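Local coordinates for protein probable tagatose 6-phosphate kinase (Sinorhizobium meliloti, PDB 3TXV) that probably phosphorylates tagatose 6-phosphate in carbohydrate metabolism, and is related to the GatZ/KbaZ-like subunits of tagatose-bisphosphate aldolase, at residues E324-Y338 with R349-H363. Residues are numbered along the deposited sequence; the frame is centred on the assembly and turned at random.
Sequences EAVMREEPANWAKYY and RHFSYSDRIRYYWPH
Arg356 and Tyr337 illustrate how aromatic rings and arginines can join two helix-and-loop segments beyond the eight-stranded parallel beta/alpha barrel of this chain. The guanidinium of Arg356 lies flat on the Tyr337 ring, centres 3.9 Å apart and planes at 4°, a cation-pi stack, while Tyr359 of its own segment covers the opposite guanidinium face. Arg349 treats Trp334 differently: its CD makes a CH-pi contact over the five-membered ring, and its charge sits off-centre over the six-membered one. Pro331 packs on the other indole face, and Trp334 NE1 donates an almost straight bond to Met327 O at 2.6 Å, fixing the ring's rotation. A leucine in place of Trp334 would probably leave the Arg349 chain without its flat support and Met327 O without its indole donor.

Apolar contacts centre on Tyr360. Met327, a selenomethionine, sets CG over the middle of this ring, 3.6 Å from the centroid, and its selenium reaches CG1 of Ile357, a side chain that also touches Tyr301 of helix 290-310. Val326 CG1 meets Tyr360 CD2 at 3.7 Å.

Among the charged groups, Glu324 OE2 forms a salt bridge with Arg349 at the edge of the guanidinium, while Arg328 CG lies over one of its faces. The His350 ring turns its edge to the same carboxylate, and its ND1 is hydrogen-bonded to Tyr301 OH.

Polar bonds join side chains of each segment to the backbone of the other. Tyr360 OH donates to Glu330 O at 2.8 Å. Tyr338 OH accepts from Arg356 N at 3.0 Å. With its chain bent at chi2 and chi3 (-65° and -55°), Arg356 folds back to point NE at Asn333 O, 2.7 Å away and nearly along the C=O axis.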
loop_
_atom_site.group_PDB
_atom_site.type_symbol
_atom_site.label_atom_id
_atom_site.label_comp_id
_atom_site.label_asym_id
_atom_site.label_seq_id
_atom_site.Cartn_x
_atom_site.Cartn_y
_atom_site.Cartn_z
ATOM N N GLU A 324 17.706 -14.410 -1.011
ATOM C CA GLU A 324 18.307 -14.294 -2.290
ATOM C C GLU A 324 18.016 -15.467 -3.178
ATOM O O GLU A 324 17.785 -15.314 -4.343
ATOM C CB GLU A 324 19.820 -14.122 -2.143
ATOM C CG GLU A 324 20.569 -14.055 -3.465
ATOM C CD GLU A 324 20.804 -12.630 -3.928
ATOM O OE1 GLU A 324 21.868 -12.065 -3.599
ATOM O OE2 GLU A 324 19.924 -12.075 -4.619
ATOM N N ALA A 325 18.065 -16.657 -2.624
ATOM C CA ALA A 325 17.910 -17.858 -3.405
ATOM C C ALA A 325 16.541 -17.985 -4.011
ATOM O O ALA A 325 16.395 -18.334 -5.143
ATOM C CB ALA A 325 18.201 -19.019 -2.570
ATOM N N VAL A 326 15.544 -17.674 -3.219
ATOM C CA VAL A 326 14.151 -17.664 -3.598
ATOM C C VAL A 326 13.768 -16.663 -4.656
ATOM O O VAL A 326 12.967 -16.928 -5.505
ATOM C CB VAL A 326 13.342 -17.424 -2.403
ATOM C CG1 VAL A 326 12.064 -16.922 -2.779
ATOM C CG2 VAL A 326 13.201 -18.653 -1.684
HETATM N N MSE A 327 14.324 -15.481 -4.556
HETATM C CA MSE A 327 14.154 -14.449 -5.538
HETATM C C MSE A 327 14.804 -14.850 -6.834
HETATM O O MSE A 327 14.377 -14.451 -7.877
HETATM C CB MSE A 327 14.715 -13.125 -5.035
HETATM C CG MSE A 327 13.709 -12.152 -4.472
HETATM SE SE MSE A 327 14.447 -10.760 -3.588
HETATM C CE MSE A 327 13.966 -9.523 -4.709
ATOM N N ARG A 328 15.895 -15.582 -6.752
ATOM C CA ARG A 328 16.699 -15.893 -7.929
ATOM C C ARG A 328 16.052 -17.030 -8.713
ATOM O O ARG A 328 16.225 -17.143 -9.944
ATOM C CB ARG A 328 18.145 -16.219 -7.542
ATOM C CG ARG A 328 19.085 -14.997 -7.487
ATOM C CD ARG A 328 20.569 -15.392 -7.394
ATOM N NE ARG A 328 20.949 -16.115 -8.584
ATOM C CZ ARG A 328 21.773 -17.162 -8.656
ATOM N NH1 ARG A 328 22.373 -17.663 -7.589
ATOM N NH2 ARG A 328 21.980 -17.726 -9.853
ATOM N N GLU A 329 15.263 -17.816 -7.989
ATOM C CA GLU A 329 14.580 -18.980 -8.504
ATOM C C GLU A 329 13.256 -18.597 -9.136
ATOM O O GLU A 329 12.778 -19.271 -10.035
ATOM C CB GLU A 329 14.319 -19.949 -7.350
ATOM C CG GLU A 329 15.477 -20.893 -7.098
ATOM C CD GLU A 329 15.582 -21.410 -5.672
ATOM O OE1 GLU A 329 14.528 -21.701 -5.061
ATOM O OE2 GLU A 329 16.731 -21.556 -5.174
ATOM N N GLU A 330 12.643 -17.521 -8.659
ATOM C CA GLU A 330 11.309 -17.157 -9.096
ATOM C C GLU A 330 11.232 -15.671 -9.348
ATOM O O GLU A 330 10.533 -14.957 -8.645
ATOM C CB GLU A 330 10.281 -17.619 -8.072
ATOM C CG GLU A 330 10.196 -19.146 -7.984
ATOM C CD GLU A 330 9.279 -19.637 -6.875
ATOM O OE1 GLU A 330 8.275 -18.948 -6.558
ATOM O OE2 GLU A 330 9.571 -20.725 -6.314
ATOM N N PRO A 331 11.923 -15.217 -10.411
ATOM C CA PRO A 331 12.158 -13.814 -10.776
ATOM C C PRO A 331 10.929 -12.994 -11.179
ATOM O O PRO A 331 10.998 -11.775 -11.182
ATOM C CB PRO A 331 13.131 -13.919 -11.967
ATOM C CG PRO A 331 13.565 -15.368 -12.032
ATOM C CD PRO A 331 12.400 -16.117 -11.478
ATOM N N ALA A 332 9.813 -13.647 -11.484
ATOM C CA ALA A 332 8.637 -12.947 -12.064
ATOM C C ALA A 332 8.376 -11.568 -11.442
ATOM O O ALA A 332 8.237 -10.588 -12.165
ATOM C CB ALA A 332 7.366 -13.832 -12.017
ATOM N N ASN A 333 8.391 -11.514 -10.109
ATOM C CA ASN A 333 7.996 -10.347 -9.344
ATOM C C ASN A 333 9.027 -9.263 -9.216
ATOM O O ASN A 333 8.694 -8.140 -8.800
ATOM C CB ASN A 333 7.584 -10.786 -7.964
ATOM C CG ASN A 333 6.319 -11.602 -7.983
ATOM O OD1 ASN A 333 5.440 -11.379 -8.804
ATOM N ND2 ASN A 333 6.223 -12.565 -7.083
ATOM N N TRP A 334 10.274 -9.579 -9.557
ATOM C CA TRP A 334 11.310 -8.538 -9.627
ATOM C C TRP A 334 11.875 -8.299 -11.029
ATOM O O TRP A 334 12.570 -7.307 -11.244
ATOM C CB TRP A 334 12.455 -8.763 -8.592
ATOM C CG TRP A 334 13.370 -9.947 -8.838
ATOM C CD1 TRP A 334 13.234 -11.170 -8.311
ATOM C CD2 TRP A 334 14.542 -9.990 -9.672
ATOM N NE1 TRP A 334 14.229 -12.002 -8.760
ATOM C CE2 TRP A 334 15.046 -11.307 -9.606
ATOM C CE3 TRP A 334 15.202 -9.048 -10.492
ATOM C CZ2 TRP A 334 16.200 -11.729 -10.321
ATOM C CZ3 TRP A 334 16.369 -9.455 -11.206
ATOM C CH2 TRP A 334 16.843 -10.792 -11.115
ATOM N N ALA A 335 11.563 -9.172 -11.985
ATOM C CA ALA A 335 12.357 -9.215 -13.227
ATOM C C ALA A 335 12.268 -7.934 -14.073
ATOM O O ALA A 335 13.283 -7.485 -14.669
ATOM C CB ALA A 335 12.025 -10.430 -14.049
ATOM N N LYS A 336 11.063 -7.353 -14.083
ATOM C CA LYS A 336 10.769 -6.150 -14.834
ATOM C C LYS A 336 11.357 -4.915 -14.179
ATOM O O LYS A 336 11.366 -3.854 -14.794
ATOM C CB LYS A 336 9.248 -5.926 -14.987
ATOM C CG LYS A 336 8.433 -7.081 -15.608
ATOM C CD LYS A 336 7.270 -6.570 -16.507
ATOM C CE LYS A 336 6.133 -5.754 -15.784
ATOM N NZ LYS A 336 6.279 -4.243 -15.727
ATOM N N TYR A 337 11.841 -5.043 -12.944
ATOM C CA TYR A 337 12.176 -3.867 -12.145
ATOM C C TYR A 337 13.641 -3.623 -11.997
ATOM O O TYR A 337 14.051 -2.489 -11.890
ATOM C CB TYR A 337 11.528 -3.929 -10.770
ATOM C CG TYR A 337 10.041 -3.725 -10.858
ATOM C CD1 TYR A 337 9.185 -4.795 -11.190
ATOM C CD2 TYR A 337 9.482 -2.453 -10.647
ATOM C CE1 TYR A 337 7.835 -4.610 -11.308
ATOM C CE2 TYR A 337 8.106 -2.256 -10.745
ATOM C CZ TYR A 337 7.302 -3.341 -11.084
ATOM O OH TYR A 337 5.960 -3.151 -11.193
ATOM N N TYR A 338 14.443 -4.670 -11.983
ATOM C CA TYR A 338 15.869 -4.491 -11.705
ATOM C C TYR A 338 16.706 -4.927 -12.893
ATOM O O TYR A 338 16.636 -6.077 -13.328
ATOM C CB TYR A 338 16.296 -5.255 -10.448
ATOM C CG TYR A 338 15.461 -5.019 -9.192
ATOM C CD1 TYR A 338 15.112 -3.729 -8.782
ATOM C CD2 TYR A 338 15.045 -6.105 -8.392
ATOM C CE1 TYR A 338 14.355 -3.532 -7.621
ATOM C CE2 TYR A 338 14.293 -5.911 -7.218
ATOM C CZ TYR A 338 13.957 -4.625 -6.840
ATOM O OH TYR A 338 13.220 -4.421 -5.702
ATOM N N ARG A 349 17.928 -6.536 -5.466
ATOM C CA ARG A 349 17.000 -7.520 -4.946
ATOM C C ARG A 349 16.736 -7.281 -3.455
ATOM O O ARG A 349 15.621 -7.514 -2.975
ATOM C CB ARG A 349 17.502 -8.932 -5.188
ATOM C CG ARG A 349 17.062 -9.489 -6.497
ATOM C CD ARG A 349 17.285 -10.984 -6.599
ATOM N NE ARG A 349 18.688 -11.385 -6.536
ATOM C CZ ARG A 349 19.565 -11.207 -7.517
ATOM N NH1 ARG A 349 19.188 -10.602 -8.639
ATOM N NH2 ARG A 349 20.828 -11.623 -7.362
ATOM N N HIS A 350 17.748 -6.782 -2.744
ATOM C CA HIS A 350 17.655 -6.584 -1.298
ATOM C C HIS A 350 17.424 -5.125 -0.908
ATOM O O HIS A 350 16.715 -4.821 0.081
ATOM C CB HIS A 350 18.919 -7.153 -0.593
ATOM C CG HIS A 350 19.196 -8.572 -0.949
ATOM N ND1 HIS A 350 18.583 -9.629 -0.315
ATOM C CD2 HIS A 350 19.951 -9.113 -1.931
ATOM C CE1 HIS A 350 18.963 -10.763 -0.871
ATOM N NE2 HIS A 350 19.801 -10.477 -1.852
ATOM N N PHE A 351 18.010 -4.214 -1.680
ATOM C CA PHE A 351 18.148 -2.869 -1.159
ATOM C C PHE A 351 17.326 -1.788 -1.790
ATOM O O PHE A 351 17.154 -0.724 -1.199
ATOM C CB PHE A 351 19.606 -2.510 -1.035
ATOM C CG PHE A 351 20.318 -3.392 -0.071
ATOM C CD1 PHE A 351 20.038 -3.304 1.304
ATOM C CD2 PHE A 351 21.217 -4.346 -0.507
ATOM C CE1 PHE A 351 20.658 -4.129 2.227
ATOM C CE2 PHE A 351 21.859 -5.188 0.438
ATOM C CZ PHE A 351 21.573 -5.066 1.795
ATOM N N SER A 352 16.761 -2.063 -2.950
ATOM C CA SER A 352 16.099 -1.012 -3.681
ATOM C C SER A 352 14.817 -0.605 -3.006
ATOM O O SER A 352 14.114 -1.439 -2.425
ATOM C CB SER A 352 15.778 -1.464 -5.092
ATOM O OG SER A 352 14.468 -1.038 -5.450
ATOM N N TYR A 353 14.519 0.683 -3.136
ATOM C CA TYR A 353 13.280 1.309 -2.703
ATOM C C TYR A 353 12.022 0.743 -3.373
ATOM O O TYR A 353 10.931 0.946 -2.854
ATOM C CB TYR A 353 13.338 2.806 -3.044
ATOM C CG TYR A 353 14.176 3.710 -2.159
ATOM C CD1 TYR A 353 14.144 3.591 -0.765
ATOM C CD2 TYR A 353 14.942 4.732 -2.718
ATOM C CE1 TYR A 353 14.872 4.450 0.056
ATOM C CE2 TYR A 353 15.681 5.609 -1.921
ATOM C CZ TYR A 353 15.650 5.455 -0.531
ATOM O OH TYR A 353 16.392 6.303 0.279
ATOM N N SER A 354 12.143 0.094 -4.536
ATOM C CA SER A 354 10.970 -0.554 -5.185
ATOM C C SER A 354 10.477 -1.728 -4.347
ATOM O O SER A 354 9.283 -2.084 -4.399
ATOM C CB SER A 354 11.256 -1.069 -6.600
ATOM O OG SER A 354 11.627 -0.023 -7.477
ATOM N N ASP A 355 11.398 -2.332 -3.590
ATOM C CA ASP A 355 11.003 -3.221 -2.515
ATOM C C ASP A 355 10.226 -4.435 -3.074
ATOM O O ASP A 355 9.259 -4.904 -2.486
ATOM C CB ASP A 355 10.194 -2.444 -1.433
ATOM C CG ASP A 355 9.667 -3.360 -0.288
ATOM O OD1 ASP A 355 10.509 -3.962 0.445
ATOM O OD2 ASP A 355 8.419 -3.478 -0.113
ATOM N N ARG A 356 10.662 -4.963 -4.211
ATOM C CA ARG A 356 9.894 -6.044 -4.806
ATOM C C ARG A 356 10.000 -7.242 -3.899
ATOM O O ARG A 356 9.113 -8.103 -3.916
ATOM C CB ARG A 356 10.326 -6.406 -6.239
ATOM C CG ARG A 356 10.369 -5.269 -7.246
ATOM C CD ARG A 356 9.017 -4.670 -7.541
ATOM N NE ARG A 356 8.042 -5.655 -7.968
ATOM C CZ ARG A 356 6.745 -5.368 -8.133
ATOM N NH1 ARG A 356 6.310 -4.128 -7.896
ATOM N NH2 ARG A 356 5.882 -6.310 -8.530
ATOM N N ILE A 357 11.053 -7.294 -3.087
ATOM C CA ILE A 357 11.225 -8.429 -2.158
ATOM C C ILE A 357 9.949 -8.702 -1.358
ATOM O O ILE A 357 9.786 -9.794 -0.852
ATOM C CB ILE A 357 12.426 -8.235 -1.198
ATOM C CG1 ILE A 357 12.771 -9.528 -0.484
ATOM C CG2 ILE A 357 12.165 -7.120 -0.170
ATOM C CD1 ILE A 357 14.128 -9.443 0.235
ATOM N N ARG A 358 9.045 -7.723 -1.291
ATOM C CA ARG A 358 7.831 -7.842 -0.493
ATOM C C ARG A 358 6.843 -8.931 -0.979
ATOM O O ARG A 358 5.950 -9.377 -0.236
ATOM C CB ARG A 358 7.137 -6.486 -0.357
ATOM C CG ARG A 358 6.319 -6.086 -1.512
ATOM C CD ARG A 358 5.550 -4.815 -1.220
ATOM N NE ARG A 358 5.143 -4.173 -2.470
ATOM C CZ ARG A 358 5.877 -3.268 -3.097
ATOM N NH1 ARG A 358 7.022 -2.865 -2.575
ATOM N NH2 ARG A 358 5.475 -2.765 -4.250
ATOM N N TYR A 359 6.998 -9.338 -2.236
ATOM C CA TYR A 359 6.133 -10.349 -2.810
ATOM C C TYR A 359 6.612 -11.752 -2.412
ATOM O O TYR A 359 5.871 -12.734 -2.574
ATOM C CB TYR A 359 6.021 -10.167 -4.332
ATOM C CG TYR A 359 5.365 -8.869 -4.704
ATOM C CD1 TYR A 359 3.960 -8.764 -4.798
ATOM C CD2 TYR A 359 6.131 -7.719 -4.930
ATOM C CE1 TYR A 359 3.339 -7.548 -5.128
ATOM C CE2 TYR A 359 5.517 -6.492 -5.266
ATOM C CZ TYR A 359 4.128 -6.424 -5.366
ATOM O OH TYR A 359 3.543 -5.222 -5.668
ATOM N N TYR A 360 7.824 -11.826 -1.848
ATOM C CA TYR A 360 8.436 -13.111 -1.488
ATOM C C TYR A 360 8.278 -13.473 -0.019
ATOM O O TYR A 360 8.454 -14.618 0.355
ATOM C CB TYR A 360 9.900 -13.148 -1.925
ATOM C CG TYR A 360 10.039 -12.962 -3.427
ATOM C CD1 TYR A 360 9.968 -11.715 -3.982
ATOM C CD2 TYR A 360 10.197 -14.058 -4.289
ATOM C CE1 TYR A 360 10.065 -11.556 -5.341
ATOM C CE2 TYR A 360 10.312 -13.900 -5.650
ATOM C CZ TYR A 360 10.245 -12.645 -6.170
ATOM O OH TYR A 360 10.350 -12.415 -7.525
ATOM N N TRP A 361 7.904 -12.517 0.817
ATOM C CA TRP A 361 7.591 -12.866 2.202
ATOM C C TRP A 361 6.596 -14.051 2.424
ATOM O O TRP A 361 6.668 -14.715 3.460
ATOM C CB TRP A 361 7.223 -11.631 3.005
ATOM C CG TRP A 361 8.369 -10.626 3.072
ATOM C CD1 TRP A 361 8.329 -9.303 2.725
ATOM C CD2 TRP A 361 9.712 -10.880 3.495
ATOM N NE1 TRP A 361 9.546 -8.727 2.911
ATOM C CE2 TRP A 361 10.417 -9.670 3.386
ATOM C CE3 TRP A 361 10.385 -12.016 3.965
ATOM C CZ2 TRP A 361 11.771 -9.555 3.733
ATOM C CZ3 TRP A 361 11.734 -11.905 4.292
ATOM C CH2 TRP A 361 12.410 -10.687 4.182
ATOM N N PRO A 362 5.664 -14.307 1.469
ATOM C CA PRO A 362 4.814 -15.525 1.529
ATOM C C PRO A 362 5.363 -16.822 0.912
ATOM O O PRO A 362 4.805 -17.879 1.128
ATOM C CB PRO A 362 3.546 -15.105 0.767
ATOM C CG PRO A 362 3.575 -13.574 0.781
ATOM C CD PRO A 362 5.015 -13.249 0.667
ATOM N N HIS A 363 6.425 -16.766 0.139
ATOM C CA HIS A 363 6.912 -17.993 -0.428
ATOM C C HIS A 363 7.305 -18.912 0.709
ATOM O O HIS A 363 8.058 -18.502 1.578
ATOM C CB HIS A 363 8.117 -17.765 -1.326
ATOM C CG HIS A 363 8.681 -19.035 -1.881
ATOM N ND1 HIS A 363 9.176 -20.045 -1.076
ATOM C CD2 HIS A 363 8.794 -19.478 -3.156
ATOM C CE1 HIS A 363 9.571 -21.051 -1.834
ATOM N NE2 HIS A 363 9.352 -20.731 -3.099
#